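Local coordinates for protein disulfide isomerase (Salmonella enterica subsp. enterica serovar Typhimurium, PDB 3L9U) that probably takes part in disulfide-bond formation by passing its own disulfide to other proteins, in a redox system with DsbI that serves the sulfotransferase AssT, at residues Pro47-Lys51 with Ser186-Met190. Sequence-based numbering, arbitrary orientation.
Sequences PVSDK and SIDSM
Ile187 packs against three residues of 47-51. Its CG2 methyl reaches Val48 CG2 at 3.9 Å and also meets Lys51 CE. Its other branch runs toward the proline ring, where Ile187 CD1 lies 3.9 Å from Pro47 CB. CG2 stands anti to the backbone N of Ile187 and CG1 beside it (chi1 -75°), and this split turns CG2 to Val48 and Lys51, though both methyls touch Pro47 CB. Val48 CG2 touches Met190 SD at 3.8 Å, the two side chains crossing at about a right angle. Beside this apolar patch Lys51 runs extended to CE, then bends at its last torsion (chi4 -64°). Asp188 OD1 lies 3.2 Å from Lys51 CE and forms a salt bridge with Lys51 NZ at 3.5 Å. A water bridges the pair, accepting from Lys51 NZ and donating to Asp188 OD1 at 2.8 Å. In this DsbA-like thioredoxin fold, the contact joins helix 45-52, downstream of the CxxC helix, to the start of the C-terminal helix 187-198. Ser186 is the N-cap of that helix; its OG accepts from Ser189 N at 3.0 Å and helps fix the first turn. Met190 is buried and packs on Val44 and Ile184. On helix 45-52, Ser49 OG hydrogen-bonds Thr45 O.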
loop_
_atom_site.group_PDB
_atom_site.type_symbol
_atom_site.label_atom_id
_atom_site.label_comp_id
_atom_site.label_asym_id
_atom_site.label_seq_id
_atom_site.Cartn_x
_atom_site.Cartn_y
_atom_site.Cartn_z
ATOM N N PRO A 47 -9.526 7.159 -6.384
ATOM C CA PRO A 47 -9.747 8.362 -7.189
ATOM C C PRO A 47 -8.508 9.242 -7.305
ATOM O O PRO A 47 -8.274 9.810 -8.377
ATOM C CB PRO A 47 -10.861 9.088 -6.429
ATOM C CG PRO A 47 -11.604 7.984 -5.747
ATOM C CD PRO A 47 -10.556 6.988 -5.346
ATOM N N VAL A 48 -7.737 9.384 -6.231
ATOM C CA VAL A 48 -6.507 10.167 -6.327
ATOM C C VAL A 48 -5.514 9.514 -7.297
ATOM O O VAL A 48 -4.954 10.184 -8.182
ATOM C CB VAL A 48 -5.860 10.405 -4.942
ATOM C CG1 VAL A 48 -4.482 11.036 -5.094
ATOM C CG2 VAL A 48 -6.771 11.300 -4.081
ATOM N N SER A 49 -5.304 8.208 -7.153
ATOM C CA SER A 49 -4.410 7.505 -8.074
ATOM C C SER A 49 -4.841 7.639 -9.538
ATOM O O SER A 49 -3.999 7.816 -10.422
ATOM C CB SER A 49 -4.271 6.029 -7.692
ATOM O OG SER A 49 -3.673 5.912 -6.418
ATOM N N ASP A 50 -6.128 7.563 -9.776
ATOM C CA ASP A 50 -6.613 7.730 -11.124
ATOM C C ASP A 50 -6.294 9.093 -11.686
ATOM O O ASP A 50 -5.913 9.221 -12.795
ATOM C CB ASP A 50 -8.099 7.507 -11.174
ATOM C CG ASP A 50 -8.478 6.067 -10.998
ATOM O OD1 ASP A 50 -9.635 5.822 -10.661
ATOM O OD2 ASP A 50 -7.659 5.156 -11.211
ATOM N N LYS A 51 -6.487 10.102 -10.883
ATOM C CA LYS A 51 -6.241 11.481 -11.310
ATOM C C LYS A 51 -4.773 11.775 -11.627
ATOM O O LYS A 51 -4.481 12.699 -12.380
ATOM C CB LYS A 51 -6.746 12.481 -10.268
ATOM C CG LYS A 51 -8.258 12.630 -10.218
ATOM C CD LYS A 51 -8.653 13.542 -9.069
ATOM C CE LYS A 51 -10.151 13.756 -9.019
ATOM N NZ LYS A 51 -10.653 14.464 -10.237
ATOM N N SER A 186 -8.998 17.140 0.444
ATOM C CA SER A 186 -9.980 16.487 -0.414
ATOM C C SER A 186 -9.266 15.657 -1.452
ATOM O O SER A 186 -8.049 15.733 -1.578
ATOM C CB SER A 186 -10.846 17.540 -1.123
ATOM O OG SER A 186 -10.073 18.298 -2.055
ATOM N N ILE A 187 -10.027 14.882 -2.214
ATOM C CA ILE A 187 -9.461 14.136 -3.332
ATOM C C ILE A 187 -8.887 15.083 -4.392
ATOM O O ILE A 187 -7.760 14.886 -4.853
ATOM C CB ILE A 187 -10.517 13.175 -3.926
ATOM C CG1 ILE A 187 -10.695 11.977 -2.973
ATOM C CG2 ILE A 187 -10.131 12.724 -5.337
ATOM C CD1 ILE A 187 -11.883 11.134 -3.274
ATOM N N ASP A 188 -9.638 16.120 -4.767
ATOM C CA ASP A 188 -9.161 17.043 -5.795
ATOM C C ASP A 188 -7.912 17.781 -5.342
ATOM O O ASP A 188 -7.001 18.028 -6.141
ATOM C CB ASP A 188 -10.233 18.065 -6.170
ATOM C CG ASP A 188 -11.385 17.452 -6.928
ATOM O OD1 ASP A 188 -11.293 16.270 -7.317
ATOM O OD2 ASP A 188 -12.392 18.163 -7.133
ATOM N N SER A 189 -7.878 18.150 -4.063
ATOM C CA SER A 189 -6.717 18.832 -3.496
ATOM C C SER A 189 -5.504 17.903 -3.470
ATOM O O SER A 189 -4.423 18.264 -3.928
ATOM C CB SER A 189 -7.028 19.330 -2.084
ATOM O OG SER A 189 -5.881 19.895 -1.473
ATOM N N MET A 190 -5.689 16.705 -2.926
ATOM C CA MET A 190 -4.594 15.755 -2.810
ATOM C C MET A 190 -4.016 15.393 -4.168
ATOM O O MET A 190 -2.801 15.248 -4.322
ATOM C CB MET A 190 -5.058 14.488 -2.098
ATOM C CG MET A 190 -3.923 13.556 -1.761
ATOM S SD MET A 190 -4.530 12.009 -1.096
ATOM C CE MET A 190 -2.985 11.117 -0.903
HETATM O O HOH W 1 -13.065 16.261 -9.466
#